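Local coordinates for protein endo-polygalacturonase (Pectobacterium carotovorum subsp. carotovorum, PDB 1BHE) that hydrolyses the alpha-1,4-linked galacturonosyl backbone of plant cell-wall polygalacturonic acid from within the chain, contributing to maceration and soft rot of plant tissue, at residues Pro9-Ser14 / Gly112-Gly117; Ile154-Asn157 / Asn161-Leu164; Asn174-Phe179 / Thr190-Pro195; Phe179-Gly184 / Lys232-Thr237; Asp202-Met207 / Ile212-Ser217. All coordinates share one frame; numbering follows the deposited sequence.

Contact 1 (Pro9-Ser14 / Gly112-Gly117); sequences PKTPSS and GIYGPG
Y114 stretches out to the N-terminal segment and lays one face of its ring under P12. Its CB already meets T11, whose methyl CG2 lies 3.8 Å from Y114 CB, the two side chains sliding past each other in opposite directions. T11 CG2 stands anti to its own backbone N (the OG1 torsion is -45°), which leaves the methyl beside the root of the ring. Farther along, P12 CD hangs over the ring centre, 3.4 Å from the centroid and 11° off the normal, a CH-pi contact; P12 CG follows at 3.6 Å from Y114 CE1. The tyrosine belongs to strand 112-114, one rung of the right-handed parallel beta-helix of family 28 glycosyl hydrolases, and strands 64-67 and 162-165 flank it; the segment 9-14 runs across the outside of these rungs before entering strand 14-19. At the tip, Y114 OH shares a water, 2.8 Å away, with the carbonyl of K10, to which that water donates. A second water joins T11 OG1, at 2.9 Å, to the carbonyl of G115, again as donor to the carbonyl oxygen at 3.0 Å.

Contact 2 (Ile154-Asn157 / Asn161-Leu164); sequences IQIN and NFTL
I156 and F162 cross obliquely, the isoleucine setting its terminal methyl over one face of the phenylalanine ring. I156 CD1 stands 3.5 Å above the ring plane, displaced from the middle toward the CD1-CE1 side, and it is 3.6 Å from F162 CD1. The line from the methyl to the centroid leans 20° from the ring normal, which still makes a CH-pi contact over the face. The ring presents that face because F162 CG lies anti to the backbone N (chi1 -171°), while chi2 near -86° turns the ring across the side-chain axis. The other branch of the isoleucine, CG2, comes to 4.1 Å from F162 CD2, so the ring meets both arms of the side chain. One residue pair farther along, I154 and L164 meet more loosely, methyl to methyl, with I154 CD1 4.3 Å from L164 CD2. On the outward side of strand 154-157, Q155 NE2 donates a nearly straight hydrogen bond of 2.7 Å to N157 OD1, in the planes of both amides. The two strands lie on different faces of one parallel beta-helix coil, joined by the corner at N161, and their apolar side chains meet in its interior. I113 of strand 112-114 adjoins this packing in one neighbouring coil; F179 of strand 177-180 and F185 of strand 183-193 adjoin it in the other.

Contact 3 (Asn174-Phe179 / Thr190-Pro195); sequences NFHVVF and TTIKTP
H176 carries the dense part of this contact, its imidazole gripped over one face and at one edge. I192 CG2 sits 3.5 Å above the ring plane and over its centre, 14° off the normal, making a CH-pi contact; I192 CG2 is 3.6 Å from H176 NE2. T194 comes head-on to the histidine, near the ring plane, and closes the edge, with T194 OG1 2.8 Å from H176 NE2 in a hydrogen bond that either partner could donate. Across the ring, H176 ND1 bonds to the carbonyl of D202, so both imidazole nitrogens have partners and the rotation of the ring is fixed. With CG anti to the carbonyl carbon (chi1 -68°), the ring can extend toward I192 and T194. T194 OG1 is also bonded by the backbone N of S172. Away from this knot the contact thins quickly: the side chain of V177 leans toward the other segment without touching it, and K193, an exposed residue, starts its side chain away from the other segment. All three residues that meet are buried. The segments belong to strands 177-180 and 183-193 of the parallel beta-helix, and H176 lies just ahead of the first. Its side chain is about 8 Å from that of D223, the predicted proton donor, so the packing lies close to the probable catalytic site of this family 28 enzyme.

Contact 4 (Phe179-Gly184 / Lys232-Thr237); sequences FSDGDG and KGRAET
D181 and R234 form a salt bridge between a corner of the beta-helix and the loop 232-237. The stronger link runs from R234 NE to D181 OD1, 2.8 Å long with an N-H...O angle of 158°, and it uses the syn lone pair of the carboxylate oxygen. That oxygen lies close to the guanidinium plane, at the edge. R234 NH2 adds a weak bond to the same D181 OD1 at 3.3 Å, so one oxygen takes both donors in a forked pattern. The two flat groups do not lie side by side: their planes are 58° apart and the side chains cross at about a right angle. A bend in the arginine at chi3 (68°) brings NE round to the acid. A third donor reaches D181 OD1 in the form of a water 2.7 Å away, which accepts in turn from the backbone N of A235 at 2.9 Å and so ties the acid to the loop backbone as well. S180 adds little more than van der Waals contact, its CB 4.0 Å from R234 NH2. The guanidinium has a second partner in the ring of Y231, a cation-pi contact, while the carbonyl of A235 is bonded by S208 OG. Three donors converging on D181 OD1, two of them from a cationic group, would be expected to favour the ionised carboxylate; with R234 exposed and water taking part, the pair probably acts as a partly solvent-screened surface tie rather than a buried ion pair.

Contact 5 (Asp202-Met207 / Ile212-Ser217); sequences DGIDPM and ITIAYS
I204 and I214 point at each other across the interior of the right-handed parallel beta-helix, from strands 204-207 and 210-215, which form different faces of one coil. The contact between the segments is wholly apolar. The two isoleucine side chains reach toward each other tip to tip, with I204 CG2 3.7 Å from I214 CD1, and the same I214 methyl comes to 4.0 Å from I204 CB. I214 sends CD1 forward by keeping CG1 anti to the carbonyl carbon (chi1 -62°) and the chain beyond it extended. P206 and I212 pass at a slant: P206 CB is 4.0 Å from I212 CG1, and the ring carbon P206 CG reaches I212 CG2 at 4.2 Å. F185 and I192 of strand 183-193 pack on I204 from the coil before, and V226 touches I214 from the coil after. Polar interactions are kept to the margins. D202, just ahead of strand 204-207, touches D223, the predicted proton donor, with its side chain. Where strand 210-215 ends, S217 OG both takes a bond from the backbone N of T190 and donates to A215 O at 3.0 Å, approaching from above the carbonyl plane, 57° out of it.

In the fold
Contacts 2, 3 and 5 lie in the buried interior of the beta-helix, whereas contacts 1 and 4 fasten peripheral segments to it and use water. Contacts 2 and 5 are the most alike, each an apolar meeting of two faces of a coil, with centres 10 Å apart; contact 3 lies between their coils, hydrogen-bonded through its backbone to both, and differs in burying a polar imidazole near the probable catalytic residues. Contacts 3 and 4 share F179 and the strands 177-180 and 183-193, but contact 4 relies on charge at their corner. Contact 1 covers an outer face, and its strand 112-114 pairs with strand 162-165 of contact 2.

Contact 1 (Pro9-Ser14 / Gly112-Gly117)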
# COMPACT_ATOMS: atom_id res chain seq x y z
N PRO A 9 5.40 -8.82 16.08
CA PRO A 9 4.07 -9.08 16.58
C PRO A 9 3.90 -10.50 17.10
O PRO A 9 4.58 -11.43 16.66
CB PRO A 9 3.18 -8.91 15.33
CG PRO A 9 3.95 -7.98 14.46
CD PRO A 9 5.39 -8.42 14.65
N LYS A 10 2.98 -10.69 18.03
CA LYS A 10 2.66 -12.00 18.58
C LYS A 10 1.21 -12.29 18.19
O LYS A 10 0.38 -11.38 18.30
CB LYS A 10 2.82 -12.04 20.09
CG LYS A 10 4.25 -11.86 20.58
CD LYS A 10 4.42 -12.46 21.97
CE LYS A 10 5.67 -11.92 22.64
NZ LYS A 10 6.89 -12.35 21.91
N THR A 11 0.90 -13.49 17.70
CA THR A 11 -0.50 -13.71 17.31
C THR A 11 -1.40 -13.93 18.52
O THR A 11 -1.07 -14.70 19.42
CB THR A 11 -0.61 -14.93 16.40
OG1 THR A 11 0.44 -14.85 15.42
CG2 THR A 11 -1.94 -15.07 15.69
N PRO A 12 -2.55 -13.28 18.51
CA PRO A 12 -3.53 -13.42 19.57
C PRO A 12 -4.12 -14.82 19.65
O PRO A 12 -4.14 -15.57 18.67
CB PRO A 12 -4.64 -12.43 19.21
CG PRO A 12 -4.09 -11.54 18.15
CD PRO A 12 -3.00 -12.33 17.46
N SER A 13 -4.61 -15.16 20.84
CA SER A 13 -5.29 -16.44 21.03
C SER A 13 -6.67 -16.30 20.40
O SER A 13 -7.15 -15.17 20.24
CB SER A 13 -5.37 -16.80 22.51
OG SER A 13 -6.42 -16.07 23.13
N SER A 14 -7.29 -17.39 19.98
CA SER A 14 -8.58 -17.30 19.31
C SER A 14 -9.74 -17.20 20.29
O SER A 14 -9.72 -17.84 21.35
CB SER A 14 -8.78 -18.55 18.43
OG SER A 14 -8.81 -19.69 19.28
N GLY A 112 -6.14 -6.24 14.50
CA GLY A 112 -5.10 -6.79 13.62
C GLY A 112 -5.56 -7.93 12.74
O GLY A 112 -6.66 -8.46 12.89
N ILE A 113 -4.74 -8.28 11.76
CA ILE A 113 -4.99 -9.35 10.79
C ILE A 113 -3.73 -10.22 10.75
O ILE A 113 -2.62 -9.71 10.58
CB ILE A 113 -5.29 -8.78 9.40
CG1 ILE A 113 -6.66 -8.08 9.37
CG2 ILE A 113 -5.23 -9.85 8.32
CD1 ILE A 113 -6.84 -7.19 8.16
N TYR A 114 -3.89 -11.51 11.02
CA TYR A 114 -2.78 -12.45 11.17
C TYR A 114 -2.92 -13.66 10.25
O TYR A 114 -4.05 -14.13 10.05
CB TYR A 114 -2.73 -12.95 12.63
CG TYR A 114 -2.51 -11.85 13.65
CD1 TYR A 114 -3.56 -11.06 14.09
CD2 TYR A 114 -1.24 -11.55 14.12
CE1 TYR A 114 -3.35 -9.99 14.95
CE2 TYR A 114 -1.02 -10.51 15.00
CZ TYR A 114 -2.08 -9.73 15.41
OH TYR A 114 -1.86 -8.69 16.29
N GLY A 115 -1.82 -14.18 9.73
CA GLY A 115 -1.81 -15.38 8.91
C GLY A 115 -1.27 -16.58 9.69
O GLY A 115 -1.55 -16.72 10.87
N PRO A 116 -0.61 -17.51 8.99
CA PRO A 116 -0.15 -17.35 7.64
C PRO A 116 -1.02 -17.81 6.49
O PRO A 116 -0.50 -18.11 5.41
CB PRO A 116 1.17 -18.16 7.64
CG PRO A 116 0.85 -19.30 8.54
CD PRO A 116 -0.06 -18.75 9.60
N GLY A 117 -2.32 -17.75 6.66
CA GLY A 117 -3.28 -17.94 5.58
C GLY A 117 -3.19 -16.78 4.59
O GLY A 117 -2.33 -15.91 4.66
O HOH W 1 0.46 -8.64 17.91
O HOH W 2 0.35 -15.15 12.51

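Contact 2 (Ile154-Asn157 / Asn161-Leu164)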
# COMPACT_ATOMS: atom_id res chain seq x y z
N ILE A 154 -7.85 -4.16 2.26
CA ILE A 154 -7.87 -3.79 3.68
C ILE A 154 -7.88 -2.27 3.78
O ILE A 154 -6.96 -1.64 3.26
CB ILE A 154 -6.65 -4.37 4.42
CG1 ILE A 154 -6.74 -5.90 4.56
CG2 ILE A 154 -6.47 -3.77 5.81
CD1 ILE A 154 -5.39 -6.53 4.87
N GLN A 155 -8.89 -1.72 4.43
CA GLN A 155 -9.01 -0.27 4.60
C GLN A 155 -9.08 0.04 6.09
O GLN A 155 -9.97 -0.43 6.80
CB GLN A 155 -10.28 0.22 3.89
CG GLN A 155 -10.59 1.69 4.12
CD GLN A 155 -9.72 2.63 3.30
OE1 GLN A 155 -9.41 2.39 2.14
NE2 GLN A 155 -9.32 3.73 3.94
N ILE A 156 -8.11 0.79 6.60
CA ILE A 156 -8.03 1.11 8.02
C ILE A 156 -8.13 2.62 8.23
O ILE A 156 -7.31 3.37 7.69
CB ILE A 156 -6.72 0.59 8.63
CG1 ILE A 156 -6.52 -0.91 8.34
CG2 ILE A 156 -6.71 0.84 10.14
CD1 ILE A 156 -5.06 -1.30 8.26
N ASN A 157 -9.13 3.08 8.97
CA ASN A 157 -9.37 4.51 9.16
C ASN A 157 -9.37 4.93 10.63
O ASN A 157 -9.89 4.21 11.48
CB ASN A 157 -10.76 4.88 8.62
CG ASN A 157 -10.99 4.55 7.17
OD1 ASN A 157 -10.07 4.52 6.36
ND2 ASN A 157 -12.23 4.29 6.78
N ASN A 161 -2.50 1.76 16.62
CA ASN A 161 -1.77 0.52 16.80
C ASN A 161 -2.42 -0.71 16.19
O ASN A 161 -2.80 -1.69 16.84
CB ASN A 161 -1.44 0.36 18.29
CG ASN A 161 -0.48 1.43 18.78
OD1 ASN A 161 0.29 2.04 18.02
ND2 ASN A 161 -0.50 1.70 20.08
N PHE A 162 -2.54 -0.70 14.86
CA PHE A 162 -3.09 -1.78 14.07
C PHE A 162 -1.93 -2.69 13.65
O PHE A 162 -0.85 -2.18 13.35
CB PHE A 162 -3.79 -1.25 12.81
CG PHE A 162 -4.57 -2.30 12.06
CD1 PHE A 162 -3.95 -3.11 11.12
CD2 PHE A 162 -5.91 -2.49 12.32
CE1 PHE A 162 -4.67 -4.09 10.45
CE2 PHE A 162 -6.63 -3.48 11.66
CZ PHE A 162 -6.01 -4.28 10.73
N THR A 163 -2.14 -4.00 13.61
CA THR A 163 -1.09 -4.94 13.26
C THR A 163 -1.48 -5.80 12.05
O THR A 163 -2.59 -6.31 12.00
CB THR A 163 -0.79 -5.90 14.44
OG1 THR A 163 -0.29 -5.14 15.55
CG2 THR A 163 0.24 -6.96 14.04
N LEU A 164 -0.56 -5.97 11.12
CA LEU A 164 -0.72 -6.83 9.95
C LEU A 164 0.48 -7.79 9.99
O LEU A 164 1.60 -7.32 9.78
CB LEU A 164 -0.63 -6.04 8.67
CG LEU A 164 -1.54 -6.27 7.47
CD1 LEU A 164 -0.83 -5.94 6.16
CD2 LEU A 164 -2.17 -7.65 7.41

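Contact 3 (Asn174-Phe179 / Thr190-Pro195)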
# COMPACT_ATOMS: atom_id res chain seq x y z
N ASN A 174 -8.15 -3.42 -5.94
CA ASN A 174 -7.67 -2.04 -5.84
C ASN A 174 -6.45 -2.04 -4.92
O ASN A 174 -5.71 -3.03 -4.94
CB ASN A 174 -8.80 -1.16 -5.34
CG ASN A 174 -8.70 0.33 -5.47
OD1 ASN A 174 -7.81 0.97 -4.92
ND2 ASN A 174 -9.66 0.93 -6.19
N PHE A 175 -6.18 -0.97 -4.17
CA PHE A 175 -5.03 -0.98 -3.26
C PHE A 175 -5.16 -2.14 -2.28
O PHE A 175 -6.28 -2.48 -1.89
CB PHE A 175 -4.92 0.35 -2.53
CG PHE A 175 -4.69 1.56 -3.40
CD1 PHE A 175 -4.54 1.49 -4.77
CD2 PHE A 175 -4.61 2.81 -2.79
CE1 PHE A 175 -4.33 2.62 -5.53
CE2 PHE A 175 -4.39 3.95 -3.55
CZ PHE A 175 -4.25 3.86 -4.92
N HIS A 176 -4.04 -2.74 -1.88
CA HIS A 176 -4.08 -3.86 -0.95
C HIS A 176 -4.35 -3.42 0.49
O HIS A 176 -5.24 -3.94 1.16
CB HIS A 176 -2.77 -4.66 -0.98
CG HIS A 176 -2.51 -5.40 -2.25
ND1 HIS A 176 -2.17 -4.77 -3.43
CD2 HIS A 176 -2.53 -6.73 -2.53
CE1 HIS A 176 -2.00 -5.67 -4.38
NE2 HIS A 176 -2.21 -6.87 -3.87
N VAL A 177 -3.50 -2.51 0.99
CA VAL A 177 -3.60 -2.04 2.36
C VAL A 177 -3.50 -0.51 2.42
O VAL A 177 -2.57 0.10 1.88
CB VAL A 177 -2.49 -2.59 3.29
CG1 VAL A 177 -2.72 -2.15 4.73
CG2 VAL A 177 -2.36 -4.10 3.26
N VAL A 178 -4.47 0.11 3.09
CA VAL A 178 -4.51 1.56 3.26
C VAL A 178 -4.67 1.85 4.76
O VAL A 178 -5.54 1.28 5.41
CB VAL A 178 -5.66 2.23 2.50
CG1 VAL A 178 -5.79 3.71 2.88
CG2 VAL A 178 -5.49 2.10 0.99
N PHE A 179 -3.81 2.71 5.29
CA PHE A 179 -3.85 3.12 6.69
C PHE A 179 -4.06 4.64 6.71
O PHE A 179 -3.08 5.38 6.51
CB PHE A 179 -2.57 2.74 7.42
CG PHE A 179 -2.61 2.98 8.91
CD1 PHE A 179 -3.40 2.20 9.73
CD2 PHE A 179 -1.86 4.00 9.47
CE1 PHE A 179 -3.44 2.43 11.10
CE2 PHE A 179 -1.90 4.23 10.83
CZ PHE A 179 -2.69 3.45 11.65
N THR A 190 4.63 -9.51 5.92
CA THR A 190 3.45 -9.40 5.07
C THR A 190 3.89 -9.72 3.65
O THR A 190 4.88 -9.14 3.18
CB THR A 190 2.82 -8.00 5.12
OG1 THR A 190 2.22 -7.79 6.41
CG2 THR A 190 1.74 -7.83 4.07
N THR A 191 3.20 -10.65 3.00
CA THR A 191 3.51 -10.96 1.61
C THR A 191 2.40 -10.41 0.72
O THR A 191 1.23 -10.68 1.01
CB THR A 191 3.68 -12.47 1.38
OG1 THR A 191 4.84 -12.88 2.11
CG2 THR A 191 3.89 -12.80 -0.09
N ILE A 192 2.74 -9.63 -0.29
CA ILE A 192 1.77 -9.09 -1.23
C ILE A 192 2.16 -9.58 -2.63
O ILE A 192 3.31 -9.39 -3.04
CB ILE A 192 1.68 -7.56 -1.22
CG1 ILE A 192 0.85 -7.09 -0.01
CG2 ILE A 192 1.06 -6.99 -2.49
CD1 ILE A 192 1.12 -5.66 0.39
N LYS A 193 1.22 -10.21 -3.34
CA LYS A 193 1.52 -10.71 -4.68
C LYS A 193 0.32 -10.53 -5.60
O LYS A 193 -0.73 -11.17 -5.47
CB LYS A 193 1.97 -12.16 -4.66
CG LYS A 193 2.42 -12.72 -6.00
CD LYS A 193 3.56 -11.93 -6.64
CE LYS A 193 3.92 -12.56 -7.99
NZ LYS A 193 5.18 -11.99 -8.55
N THR A 194 0.50 -9.65 -6.56
CA THR A 194 -0.49 -9.29 -7.58
C THR A 194 0.27 -9.04 -8.87
O THR A 194 1.40 -8.55 -8.85
CB THR A 194 -1.28 -8.05 -7.12
OG1 THR A 194 -2.26 -8.48 -6.16
CG2 THR A 194 -2.00 -7.33 -8.23
N PRO A 195 -0.28 -9.47 -10.00
CA PRO A 195 0.39 -9.34 -11.28
C PRO A 195 0.86 -7.94 -11.58
O PRO A 195 0.18 -6.93 -11.36
CB PRO A 195 -0.65 -9.82 -12.29
CG PRO A 195 -1.56 -10.72 -11.51
CD PRO A 195 -1.60 -10.14 -10.11

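Contact 4 (Phe179-Gly184 / Lys232-Thr237)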
# COMPACT_ATOMS: atom_id res chain seq x y z
N PHE A 179 -3.81 2.71 5.29
CA PHE A 179 -3.85 3.12 6.69
C PHE A 179 -4.06 4.64 6.71
O PHE A 179 -3.08 5.38 6.51
CB PHE A 179 -2.57 2.74 7.42
CG PHE A 179 -2.61 2.98 8.91
CD1 PHE A 179 -3.40 2.20 9.73
CD2 PHE A 179 -1.86 4.00 9.47
CE1 PHE A 179 -3.44 2.43 11.10
CE2 PHE A 179 -1.90 4.23 10.83
CZ PHE A 179 -2.69 3.45 11.65
N SER A 180 -5.30 5.08 6.88
CA SER A 180 -5.64 6.48 6.78
C SER A 180 -5.99 7.19 8.08
O SER A 180 -6.77 6.70 8.88
CB SER A 180 -6.89 6.67 5.89
OG SER A 180 -6.64 6.19 4.58
N ASP A 181 -5.49 8.41 8.23
CA ASP A 181 -5.75 9.27 9.36
C ASP A 181 -5.63 8.56 10.70
O ASP A 181 -6.45 8.73 11.61
CB ASP A 181 -7.16 9.90 9.22
CG ASP A 181 -7.40 10.45 7.83
OD1 ASP A 181 -6.71 11.39 7.39
OD2 ASP A 181 -8.29 9.93 7.15
N GLY A 182 -4.53 7.82 10.86
CA GLY A 182 -4.31 7.06 12.08
C GLY A 182 -2.92 7.25 12.66
O GLY A 182 -2.10 8.05 12.20
N ASP A 183 -2.66 6.45 13.69
CA ASP A 183 -1.38 6.51 14.40
C ASP A 183 -0.97 5.13 14.90
O ASP A 183 -1.59 4.61 15.82
CB ASP A 183 -1.55 7.48 15.57
CG ASP A 183 -0.33 7.73 16.42
OD1 ASP A 183 0.64 6.94 16.42
OD2 ASP A 183 -0.35 8.75 17.15
N GLY A 184 0.08 4.57 14.31
CA GLY A 184 0.55 3.26 14.78
C GLY A 184 0.06 2.15 13.86
O GLY A 184 -1.09 1.71 13.96
N LYS A 232 -4.05 17.62 1.91
CA LYS A 232 -4.40 18.96 2.39
C LYS A 232 -5.63 18.90 3.29
O LYS A 232 -6.60 18.22 2.96
CB LYS A 232 -4.67 19.90 1.21
CG LYS A 232 -4.54 21.37 1.59
CD LYS A 232 -4.78 22.29 0.39
CE LYS A 232 -6.25 22.66 0.27
NZ LYS A 232 -6.42 24.05 -0.26
N GLY A 233 -5.59 19.55 4.44
CA GLY A 233 -6.71 19.58 5.36
C GLY A 233 -6.79 18.37 6.27
O GLY A 233 -7.77 18.20 7.00
N ARG A 234 -5.79 17.49 6.21
CA ARG A 234 -5.73 16.29 7.03
C ARG A 234 -4.38 16.26 7.73
O ARG A 234 -3.54 17.13 7.49
CB ARG A 234 -5.98 15.02 6.23
CG ARG A 234 -7.44 14.77 5.89
CD ARG A 234 -7.59 13.90 4.65
NE ARG A 234 -7.13 12.53 4.89
CZ ARG A 234 -7.12 11.58 3.96
NH1 ARG A 234 -7.54 11.83 2.72
NH2 ARG A 234 -6.68 10.36 4.24
N ALA A 235 -4.17 15.27 8.60
CA ALA A 235 -2.94 15.17 9.35
C ALA A 235 -1.68 15.05 8.51
O ALA A 235 -1.68 14.52 7.39
CB ALA A 235 -3.00 13.99 10.32
N GLU A 236 -0.56 15.46 9.11
CA GLU A 236 0.73 15.24 8.48
C GLU A 236 1.08 13.75 8.57
O GLU A 236 0.62 13.06 9.48
CB GLU A 236 1.84 16.05 9.15
CG GLU A 236 1.68 17.54 8.89
CD GLU A 236 2.51 18.43 9.79
OE1 GLU A 236 3.22 17.91 10.68
OE2 GLU A 236 2.42 19.66 9.62
N THR A 237 1.85 13.28 7.60
CA THR A 237 2.33 11.90 7.62
C THR A 237 3.75 11.96 8.17
O THR A 237 4.61 12.57 7.55
CB THR A 237 2.32 11.28 6.21
OG1 THR A 237 0.95 11.08 5.83
CG2 THR A 237 3.07 9.97 6.18
O HOH W 3 -6.24 13.30 9.22

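Contact 5 (Asp202-Met207 / Ile212-Ser217)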
# COMPACT_ATOMS: atom_id res chain seq x y z
N ASP A 202 -1.76 -0.54 -5.54
CA ASP A 202 -0.74 -0.17 -4.56
C ASP A 202 -0.71 -1.22 -3.45
O ASP A 202 -1.77 -1.73 -3.06
CB ASP A 202 -0.98 1.20 -3.95
CG ASP A 202 -0.79 2.37 -4.88
OD1 ASP A 202 -0.60 2.18 -6.10
OD2 ASP A 202 -0.84 3.52 -4.40
N GLY A 203 0.49 -1.49 -2.95
CA GLY A 203 0.65 -2.48 -1.89
C GLY A 203 0.21 -1.97 -0.53
O GLY A 203 -0.82 -2.41 -0.01
N ILE A 204 1.02 -1.13 0.10
CA ILE A 204 0.72 -0.58 1.41
C ILE A 204 0.89 0.94 1.38
O ILE A 204 2.00 1.43 1.17
CB ILE A 204 1.62 -1.12 2.54
CG1 ILE A 204 1.53 -2.64 2.67
CG2 ILE A 204 1.21 -0.46 3.86
CD1 ILE A 204 2.46 -3.24 3.70
N ASP A 205 -0.18 1.68 1.64
CA ASP A 205 -0.17 3.13 1.59
C ASP A 205 -0.67 3.83 2.85
O ASP A 205 -1.88 3.99 3.04
CB ASP A 205 -1.07 3.66 0.47
CG ASP A 205 -0.77 3.34 -0.97
OD1 ASP A 205 0.20 2.62 -1.29
OD2 ASP A 205 -1.51 3.84 -1.86
N PRO A 206 0.24 4.36 3.64
CA PRO A 206 -0.09 5.24 4.76
C PRO A 206 -0.59 6.56 4.19
O PRO A 206 0.05 7.11 3.27
CB PRO A 206 1.21 5.39 5.53
CG PRO A 206 2.17 4.41 4.93
CD PRO A 206 1.71 4.23 3.49
N MET A 207 -1.72 7.06 4.64
CA MET A 207 -2.34 8.29 4.14
C MET A 207 -2.65 9.24 5.29
O MET A 207 -3.54 8.96 6.10
CB MET A 207 -3.65 7.97 3.41
CG MET A 207 -3.50 7.22 2.11
SD MET A 207 -5.08 6.90 1.30
CE MET A 207 -4.50 5.99 -0.14
N ILE A 212 4.52 4.47 11.49
CA ILE A 212 4.39 3.31 10.63
C ILE A 212 5.66 2.48 10.51
O ILE A 212 6.73 3.03 10.25
CB ILE A 212 4.07 3.77 9.18
CG1 ILE A 212 2.95 4.80 9.11
CG2 ILE A 212 3.77 2.56 8.30
CD1 ILE A 212 1.62 4.37 9.67
N THR A 213 5.52 1.16 10.60
CA THR A 213 6.65 0.27 10.38
C THR A 213 6.27 -0.80 9.35
O THR A 213 5.26 -1.47 9.52
CB THR A 213 7.13 -0.45 11.65
OG1 THR A 213 7.78 0.50 12.51
CG2 THR A 213 8.13 -1.56 11.35
N ILE A 214 7.07 -0.92 8.30
CA ILE A 214 6.88 -2.00 7.32
C ILE A 214 8.20 -2.79 7.33
O ILE A 214 9.23 -2.21 6.97
CB ILE A 214 6.50 -1.52 5.92
CG1 ILE A 214 5.17 -0.76 5.91
CG2 ILE A 214 6.43 -2.72 4.97
CD1 ILE A 214 4.84 -0.05 4.62
N ALA A 215 8.19 -4.01 7.85
CA ALA A 215 9.44 -4.77 7.98
C ALA A 215 9.33 -6.24 7.65
O ALA A 215 8.28 -6.88 7.76
CB ALA A 215 9.96 -4.63 9.42
N TYR A 216 10.43 -6.81 7.17
CA TYR A 216 10.51 -8.23 6.82
C TYR A 216 9.38 -8.69 5.93
O TYR A 216 8.84 -9.79 6.09
CB TYR A 216 10.56 -9.05 8.12
CG TYR A 216 11.82 -8.76 8.92
CD1 TYR A 216 13.05 -9.25 8.52
CD2 TYR A 216 11.76 -7.96 10.06
CE1 TYR A 216 14.20 -8.97 9.25
CE2 TYR A 216 12.90 -7.67 10.78
CZ TYR A 216 14.12 -8.18 10.37
OH TYR A 216 15.25 -7.89 11.10
N SER A 217 9.00 -7.85 4.97
CA SER A 217 7.90 -8.13 4.07
C SER A 217 8.36 -8.26 2.63
O SER A 217 9.49 -7.92 2.28
CB SER A 217 6.83 -7.03 4.24
OG SER A 217 6.29 -7.09 5.56